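Local coordinates for protein Glp_546_48378_50642 (Giardia intestinalis, PDB 2QVW) that cleaves double-stranded RNA into short interfering RNAs of 21 to 23 base pairs, which direct the selective destruction of matching RNAs in RNA interference, at residues A83-E87 / F109-F114; P213-R219 / L241-P246. One frame throughout, in Å; residues are numbered along the deposited sequence.

Contact 1. Residues A83-E87 / F109-F114; sequences ASWTE and FATLAF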
ATOM      1  N   ALA A  83       4.136   0.072 -34.335  1.00 33.16           N
ATOM      2  CA  ALA A  83       4.833   1.292 -33.954  1.00 32.76           C
ATOM      3  C   ALA A  83       3.983   2.245 -33.111  1.00 32.44           C
ATOM      4  O   ALA A  83       3.570   3.308 -33.578  1.00 32.47           O
ATOM      5  CB  ALA A  83       5.345   2.006 -35.195  1.00 32.92           C
ATOM      6  N   SER A  84       3.739   1.859 -31.862  1.00 32.05           N
ATOM      7  CA  SER A  84       2.958   2.667 -30.946  1.00 31.91           C
ATOM      8  C   SER A  84       2.896   1.969 -29.607  1.00 31.77           C
ATOM      9  O   SER A  84       2.272   0.922 -29.487  1.00 32.01           O
ATOM     10  CB  SER A  84       1.540   2.862 -31.481  1.00 32.00           C
ATOM     11  OG  SER A  84       0.814   3.774 -30.676  1.00 32.11           O
ATOM     12  N   TRP A  85       3.549   2.547 -28.604  1.00 31.55           N
ATOM     13  CA  TRP A  85       3.556   1.977 -27.258  1.00 31.43           C
ATOM     14  C   TRP A  85       2.136   1.844 -26.729  1.00 31.96           C
ATOM     15  O   TRP A  85       1.749   0.799 -26.206  1.00 32.08           O
ATOM     16  CB  TRP A  85       4.358   2.867 -26.316  1.00 31.06           C
ATOM     17  CG  TRP A  85       5.775   3.055 -26.741  1.00 29.88           C
ATOM     18  CD1 TRP A  85       6.373   4.228 -27.104  1.00 29.42           C
ATOM     19  CD2 TRP A  85       6.792   2.045 -26.816  1.00 28.70           C
ATOM     20  NE1 TRP A  85       7.705   4.016 -27.395  1.00 28.86           N
ATOM     21  CE2 TRP A  85       7.988   2.687 -27.226  1.00 28.45           C
ATOM     22  CE3 TRP A  85       6.811   0.662 -26.572  1.00 28.72           C
ATOM     23  CZ2 TRP A  85       9.189   1.993 -27.398  1.00 28.33           C
ATOM     24  CZ3 TRP A  85       8.005  -0.030 -26.742  1.00 28.89           C
ATOM     25  CH2 TRP A  85       9.180   0.640 -27.152  1.00 28.44           C
ATOM     26  N   THR A  86       1.366   2.918 -26.868  1.00 32.49           N
ATOM     27  CA  THR A  86      -0.019   2.946 -26.420  1.00 33.13           C
ATOM     28  C   THR A  86      -0.831   1.827 -27.064  1.00 33.57           C
ATOM     29  O   THR A  86      -1.728   1.261 -26.450  1.00 33.69           O
ATOM     30  CB  THR A  86      -0.665   4.297 -26.773  1.00 33.17           C
ATOM     31  OG1 THR A  86       0.022   5.341 -26.078  1.00 33.84           O
ATOM     32  CG2 THR A  86      -2.139   4.305 -26.400  1.00 33.11           C
ATOM     33  N   GLU A  87      -0.501   1.514 -28.311  1.00 34.35           N
ATOM     34  CA  GLU A  87      -1.208   0.487 -29.064  1.00 35.32           C
ATOM     35  C   GLU A  87      -0.690  -0.878 -28.666  1.00 34.90           C
ATOM     36  O   GLU A  87      -1.463  -1.794 -28.397  1.00 35.13           O
ATOM     37  CB  GLU A  87      -1.003   0.710 -30.566  1.00 35.37           C
ATOM     38  CG  GLU A  87      -1.920  -0.099 -31.461  1.00 37.92           C
ATOM     39  CD  GLU A  87      -1.650   0.142 -32.937  1.00 40.91           C
ATOM     40  OE1 GLU A  87      -1.725   1.315 -33.384  1.00 43.10           O
ATOM     41  OE2 GLU A  87      -1.366  -0.849 -33.645  1.00 42.86           O
ATOM     42  N   PHE A 109      -5.634   6.777 -22.287  1.00 52.60           N
ATOM     43  CA  PHE A 109      -4.589   5.763 -22.395  1.00 51.25           C
ATOM     44  C   PHE A 109      -3.253   6.494 -22.445  1.00 49.51           C
ATOM     45  O   PHE A 109      -2.903   7.101 -23.450  1.00 49.62           O
ATOM     46  CB  PHE A 109      -4.785   4.908 -23.654  1.00 51.96           C
ATOM     47  CG  PHE A 109      -5.860   3.855 -23.514  1.00 54.22           C
ATOM     48  CD1 PHE A 109      -5.713   2.803 -22.615  1.00 56.14           C
ATOM     49  CD2 PHE A 109      -7.022   3.913 -24.287  1.00 55.94           C
ATOM     50  CE1 PHE A 109      -6.708   1.822 -22.487  1.00 57.22           C
ATOM     51  CE2 PHE A 109      -8.024   2.936 -24.165  1.00 56.82           C
ATOM     52  CZ  PHE A 109      -7.864   1.892 -23.264  1.00 56.74           C
ATOM     53  N   ALA A 110      -2.525   6.437 -21.339  1.00 47.00           N
ATOM     54  CA  ALA A 110      -1.235   7.094 -21.225  1.00 44.67           C
ATOM     55  C   ALA A 110      -0.428   7.041 -22.507  1.00 42.90           C
ATOM     56  O   ALA A 110      -0.527   6.102 -23.290  1.00 42.67           O
ATOM     57  CB  ALA A 110      -0.430   6.473 -20.088  1.00 44.85           C
ATOM     58  N   THR A 111       0.377   8.071 -22.706  1.00 40.64           N
ATOM     59  CA  THR A 111       1.238   8.176 -23.869  1.00 38.56           C
ATOM     60  C   THR A 111       2.656   8.074 -23.329  1.00 37.24           C
ATOM     61  O   THR A 111       3.023   8.811 -22.413  1.00 36.73           O
ATOM     62  CB  THR A 111       1.053   9.530 -24.547  1.00 38.49           C
ATOM     63  OG1 THR A 111      -0.311   9.675 -24.947  1.00 38.23           O
ATOM     64  CG2 THR A 111       1.940   9.648 -25.760  1.00 38.29           C
ATOM     65  N   LEU A 112       3.449   7.167 -23.884  1.00 35.88           N
ATOM     66  CA  LEU A 112       4.816   6.990 -23.414  1.00 34.53           C
ATOM     67  C   LEU A 112       5.899   7.020 -24.492  1.00 33.70           C
ATOM     68  O   LEU A 112       5.689   6.554 -25.605  1.00 33.35           O
ATOM     69  CB  LEU A 112       4.925   5.689 -22.599  1.00 34.44           C
ATOM     70  CG  LEU A 112       4.442   4.339 -23.128  1.00 34.07           C
ATOM     71  CD1 LEU A 112       4.934   3.232 -22.218  1.00 33.95           C
ATOM     72  CD2 LEU A 112       2.933   4.319 -23.192  1.00 33.90           C
ATOM     73  N   ALA A 113       7.058   7.578 -24.143  1.00 33.02           N
ATOM     74  CA  ALA A 113       8.208   7.676 -25.049  1.00 32.39           C
ATOM     75  C   ALA A 113       9.501   7.381 -24.276  1.00 32.09           C
ATOM     76  O   ALA A 113       9.807   8.045 -23.289  1.00 32.10           O
ATOM     77  CB  ALA A 113       8.276   9.065 -25.664  1.00 32.26           C
ATOM     78  N   PHE A 114      10.259   6.391 -24.730  1.00 31.80           N
ATOM     79  CA  PHE A 114      11.501   6.007 -24.067  1.00 31.72           C
ATOM     80  C   PHE A 114      12.737   6.638 -24.704  1.00 32.18           C
ATOM     81  O   PHE A 114      12.895   6.636 -25.927  1.00 32.11           O
ATOM     82  CB  PHE A 114      11.642   4.490 -24.080  1.00 31.36           C
ATOM     83  CG  PHE A 114      10.501   3.779 -23.432  1.00 30.45           C
ATOM     84  CD1 PHE A 114      10.307   3.856 -22.065  1.00 29.82           C
ATOM     85  CD2 PHE A 114       9.603   3.045 -24.187  1.00 29.91           C
ATOM     86  CE1 PHE A 114       9.227   3.206 -21.455  1.00 29.09           C
ATOM     87  CE2 PHE A 114       8.519   2.392 -23.584  1.00 29.01           C
ATOM     88  CZ  PHE A 114       8.334   2.475 -22.220  1.00 28.98           C
TER
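The indole of W85 receives the ring of F114 edge-on: F114 CE2 stands over the centre of one indole face, and the six-membered ring of W85 lies 4.8 Å from the F114 ring, centroid to centroid. With the two planes turned 84° apart, this is a T-shaped (edge-to-face) stack in which W85 offers its face and F114 its edge. At the stem of the indole, L112 crosses W85 at about a right angle, with L112 CG 3.5 Å from W85 CB. That leucine has CG set between its backbone N and carbonyl carbon (chi1 52°), which keeps the branch close to the start of the helix.

At the next residue, T86, the contact becomes polar. T86 OG1 donates to A110 O at 2.9 Å, arriving in the carbonyl plane on a lone pair. The methyl T86 CG2, anti to the backbone N, instead rests against F109 CB at 3.9 Å.

F74 meets the W85 ring as well, and L267 of helix 267-284 touches both aromatic residues. The arrangement packs the first turn of helix 85-90, through its aromatic side chain, on edge strand 112-117 of an antiparallel sheet in the N-terminal domain of Giardia Dicer.

Contact 2. Residues P213-R219 / L241-P246; sequences PLVAAVR and LRFLPP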
ATOM      1  N   PRO A 213      32.612 -12.799 -48.145  1.00 43.69           N
ATOM      2  CA  PRO A 213      32.850 -13.696 -47.007  1.00 42.93           C
ATOM      3  C   PRO A 213      31.699 -13.603 -46.009  1.00 42.26           C
ATOM      4  O   PRO A 213      31.426 -12.535 -45.467  1.00 42.54           O
ATOM      5  CB  PRO A 213      34.155 -13.167 -46.413  1.00 42.83           C
ATOM      6  CG  PRO A 213      34.843 -12.505 -47.601  1.00 43.34           C
ATOM      7  CD  PRO A 213      33.699 -11.807 -48.275  1.00 43.69           C
ATOM      8  N   LEU A 214      31.032 -14.725 -45.767  1.00 41.29           N
ATOM      9  CA  LEU A 214      29.899 -14.778 -44.842  1.00 40.39           C
ATOM     10  C   LEU A 214      30.173 -14.174 -43.465  1.00 40.21           C
ATOM     11  O   LEU A 214      31.317 -13.883 -43.109  1.00 40.16           O
ATOM     12  CB  LEU A 214      29.416 -16.226 -44.676  1.00 40.11           C
ATOM     13  CG  LEU A 214      28.764 -16.864 -45.908  1.00 39.31           C
ATOM     14  CD1 LEU A 214      28.247 -18.248 -45.573  1.00 38.55           C
ATOM     15  CD2 LEU A 214      27.617 -15.984 -46.384  1.00 38.92           C
ATOM     16  N   VAL A 215      29.097 -13.986 -42.703  1.00 40.04           N
ATOM     17  CA  VAL A 215      29.151 -13.423 -41.356  1.00 39.87           C
ATOM     18  C   VAL A 215      28.671 -14.474 -40.359  1.00 39.83           C
ATOM     19  O   VAL A 215      27.661 -15.136 -40.585  1.00 39.71           O
ATOM     20  CB  VAL A 215      28.235 -12.181 -41.233  1.00 39.68           C
ATOM     21  CG1 VAL A 215      28.381 -11.558 -39.864  1.00 39.54           C
ATOM     22  CG2 VAL A 215      28.578 -11.172 -42.298  1.00 40.02           C
ATOM     23  N   ALA A 216      29.397 -14.622 -39.256  1.00 39.94           N
ATOM     24  CA  ALA A 216      29.050 -15.595 -38.225  1.00 40.23           C
ATOM     25  C   ALA A 216      28.564 -14.892 -36.966  1.00 40.56           C
ATOM     26  O   ALA A 216      29.361 -14.367 -36.205  1.00 40.55           O
ATOM     27  CB  ALA A 216      30.265 -16.456 -37.906  1.00 40.28           C
ATOM     28  N   ALA A 217      27.255 -14.893 -36.749  1.00 40.83           N
ATOM     29  CA  ALA A 217      26.667 -14.237 -35.583  1.00 41.15           C
ATOM     30  C   ALA A 217      25.556 -15.065 -34.935  1.00 41.42           C
ATOM     31  O   ALA A 217      25.011 -15.989 -35.546  1.00 41.51           O
ATOM     32  CB  ALA A 217      26.118 -12.877 -35.988  1.00 41.11           C
ATOM     33  N   VAL A 218      25.211 -14.714 -33.697  1.00 41.94           N
ATOM     34  CA  VAL A 218      24.162 -15.419 -32.959  1.00 42.43           C
ATOM     35  C   VAL A 218      22.855 -14.629 -32.885  1.00 43.04           C
ATOM     36  O   VAL A 218      22.821 -13.494 -32.422  1.00 43.10           O
ATOM     37  CB  VAL A 218      24.613 -15.730 -31.528  1.00 42.34           C
ATOM     38  CG1 VAL A 218      23.617 -16.664 -30.869  1.00 42.19           C
ATOM     39  CG2 VAL A 218      25.990 -16.348 -31.547  1.00 42.52           C
ATOM     40  N   ARG A 219      21.775 -15.243 -33.339  1.00 43.75           N
ATOM     41  CA  ARG A 219      20.475 -14.597 -33.322  1.00 44.31           C
ATOM     42  C   ARG A 219      20.122 -14.262 -31.886  1.00 44.46           C
ATOM     43  O   ARG A 219      20.134 -15.132 -31.013  1.00 44.62           O
ATOM     44  CB  ARG A 219      19.425 -15.529 -33.928  1.00 44.38           C
ATOM     45  CG  ARG A 219      18.054 -14.924 -34.085  1.00 45.23           C
ATOM     46  CD  ARG A 219      17.584 -15.048 -35.514  1.00 47.25           C
ATOM     47  NE  ARG A 219      16.133 -15.053 -35.617  1.00 48.59           N
ATOM     48  CZ  ARG A 219      15.357 -15.962 -35.041  1.00 50.18           C
ATOM     49  NH1 ARG A 219      15.902 -16.935 -34.317  1.00 50.72           N
ATOM     50  NH2 ARG A 219      14.040 -15.903 -35.193  1.00 51.65           N
ATOM     51  N   LEU A 241      24.634 -20.946 -33.695  1.00 69.42           N
ATOM     52  CA  LEU A 241      25.358 -20.008 -34.542  1.00 66.71           C
ATOM     53  C   LEU A 241      24.874 -20.100 -35.985  1.00 64.40           C
ATOM     54  O   LEU A 241      24.631 -21.192 -36.495  1.00 64.16           O
ATOM     55  CB  LEU A 241      26.855 -20.307 -34.478  1.00 66.98           C
ATOM     56  CG  LEU A 241      27.777 -19.372 -35.257  1.00 67.44           C
ATOM     57  CD1 LEU A 241      27.535 -17.950 -34.795  1.00 67.55           C
ATOM     58  CD2 LEU A 241      29.228 -19.768 -35.046  1.00 67.26           C
ATOM     59  N   ARG A 242      24.742 -18.951 -36.642  1.00 61.52           N
ATOM     60  CA  ARG A 242      24.267 -18.913 -38.023  1.00 58.64           C
ATOM     61  C   ARG A 242      25.117 -18.004 -38.912  1.00 56.39           C
ATOM     62  O   ARG A 242      25.915 -17.214 -38.410  1.00 56.25           O
ATOM     63  CB  ARG A 242      22.802 -18.469 -38.033  1.00 58.82           C
ATOM     64  CG  ARG A 242      21.941 -19.366 -37.153  1.00 59.89           C
ATOM     65  CD  ARG A 242      20.483 -18.975 -37.137  1.00 61.71           C
ATOM     66  NE  ARG A 242      19.717 -19.898 -36.308  1.00 62.96           N
ATOM     67  CZ  ARG A 242      18.412 -19.793 -36.090  1.00 64.06           C
ATOM     68  NH1 ARG A 242      17.726 -18.802 -36.647  1.00 64.79           N
ATOM     69  NH2 ARG A 242      17.799 -20.677 -35.312  1.00 64.61           N
ATOM     70  N   PHE A 243      24.951 -18.128 -40.228  1.00 53.48           N
ATOM     71  CA  PHE A 243      25.718 -17.318 -41.178  1.00 50.70           C
ATOM     72  C   PHE A 243      24.822 -16.537 -42.142  1.00 48.80           C
ATOM     73  O   PHE A 243      23.856 -17.078 -42.677  1.00 48.70           O
ATOM     74  CB  PHE A 243      26.676 -18.208 -41.975  1.00 50.75           C
ATOM     75  CG  PHE A 243      27.631 -18.994 -41.123  1.00 50.17           C
ATOM     76  CD1 PHE A 243      27.195 -20.097 -40.394  1.00 49.64           C
ATOM     77  CD2 PHE A 243      28.971 -18.637 -41.056  1.00 50.11           C
ATOM     78  CE1 PHE A 243      28.082 -20.835 -39.613  1.00 49.56           C
ATOM     79  CE2 PHE A 243      29.866 -19.367 -40.278  1.00 49.75           C
ATOM     80  CZ  PHE A 243      29.420 -20.470 -39.556  1.00 49.82           C
ATOM     81  N   LEU A 244      25.155 -15.265 -42.363  1.00 46.24           N
ATOM     82  CA  LEU A 244      24.363 -14.419 -43.248  1.00 43.96           C
ATOM     83  C   LEU A 244      25.188 -13.464 -44.102  1.00 42.73           C
ATOM     84  O   LEU A 244      26.268 -13.035 -43.709  1.00 42.58           O
ATOM     85  CB  LEU A 244      23.326 -13.624 -42.444  1.00 43.80           C
ATOM     86  CG  LEU A 244      23.753 -12.926 -41.156  1.00 43.11           C
ATOM     87  CD1 LEU A 244      22.727 -11.883 -40.765  1.00 42.22           C
ATOM     88  CD2 LEU A 244      23.910 -13.942 -40.042  1.00 43.89           C
ATOM     89  N   PRO A 245      24.674 -13.117 -45.293  1.00 41.53           N
ATOM     90  CA  PRO A 245      25.310 -12.214 -46.258  1.00 40.98           C
ATOM     91  C   PRO A 245      25.573 -10.812 -45.711  1.00 40.68           C
ATOM     92  O   PRO A 245      24.645 -10.106 -45.317  1.00 40.82           O
ATOM     93  CB  PRO A 245      24.314 -12.195 -47.412  1.00 40.83           C
ATOM     94  CG  PRO A 245      23.694 -13.550 -47.338  1.00 40.73           C
ATOM     95  CD  PRO A 245      23.449 -13.697 -45.867  1.00 41.27           C
ATOM     96  N   PRO A 246      26.846 -10.380 -45.717  1.00 40.33           N
ATOM     97  CA  PRO A 246      27.234  -9.057 -45.218  1.00 40.04           C
ATOM     98  C   PRO A 246      26.360  -7.955 -45.808  1.00 39.77           C
ATOM     99  O   PRO A 246      26.298  -6.845 -45.276  1.00 40.22           O
ATOM    100  CB  PRO A 246      28.687  -8.924 -45.675  1.00 40.10           C
ATOM    101  CG  PRO A 246      29.159 -10.334 -45.759  1.00 40.01           C
ATOM    102  CD  PRO A 246      27.983 -11.030 -46.392  1.00 40.34           C
TER
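Antiparallel strand pairing joins residues 213-219 to 241-246 at one margin of the five-stranded sheet in the PAZ region, where 242-244 is the outermost strand and 213-219 its inner neighbour. V215 with L244 and A217 with R242 form hydrogen-bonded pairs, while A216 and F243 between them form a non-hydrogen-bonded one. A217 and R242 bond in both directions: R242 N to A217 O at 3.2 Å, and A217 N to R242 O. At the other pair L244 N binds V215 O at 3.1 Å, but the reverse bond, from V215 N to L244 O, is weak. V215 O also takes a CA-H...O contact from F243 CA.

On the face carrying A216 and F243, A216 CB sits 3.8 Å from F243 CE2, and L214 CD1 crosses to F243 CB. L241 has CG anti to its backbone N (chi1 -177°), and the bend that follows brings CD1 within 3.9 Å of V218 CG2. On the other face, V215 CG2 slides past the pyrrolidine of P246, 3.6 Å from its CG.

R219 and R242 bring their guanidinium planes within 14° of parallel, with R219 NH1 3.5 Å from R242 NH1. R219 makes its salt bridge with D221, and both arginines have long, weak pairings with D222; these acidic groups probably balance the two guanidinium groups.

Y195 and Y199 of helix 195-201 pack on F243 and L244 respectively. The pairing completes one margin of an antiparallel sheet, consistent with the SH3-like beta-barrel of PAZ domains.

How the contacts relate
From the N terminus, the chain first passes through strands of the N-terminal sheet and helix 60-77 before reaching contact 1. There, 83-87 and 109-114 close a loop of 21 residues that is mostly irregular, bringing the start of helix 85-90 onto the outermost strand 112-117. The chain then enters the PAZ region, where contact 2 closes a second loop of equal length, without helix or strand, and adds 242-244 beside 213-219. The two loops follow in series and neither nest nor cross. Their centres lie 34 Å apart, with nearest atoms about 19 Å apart. Contact 1 sets a helix against the edge of one sheet, which strand 320-322 also joins, while contact 2 pairs two strands within another.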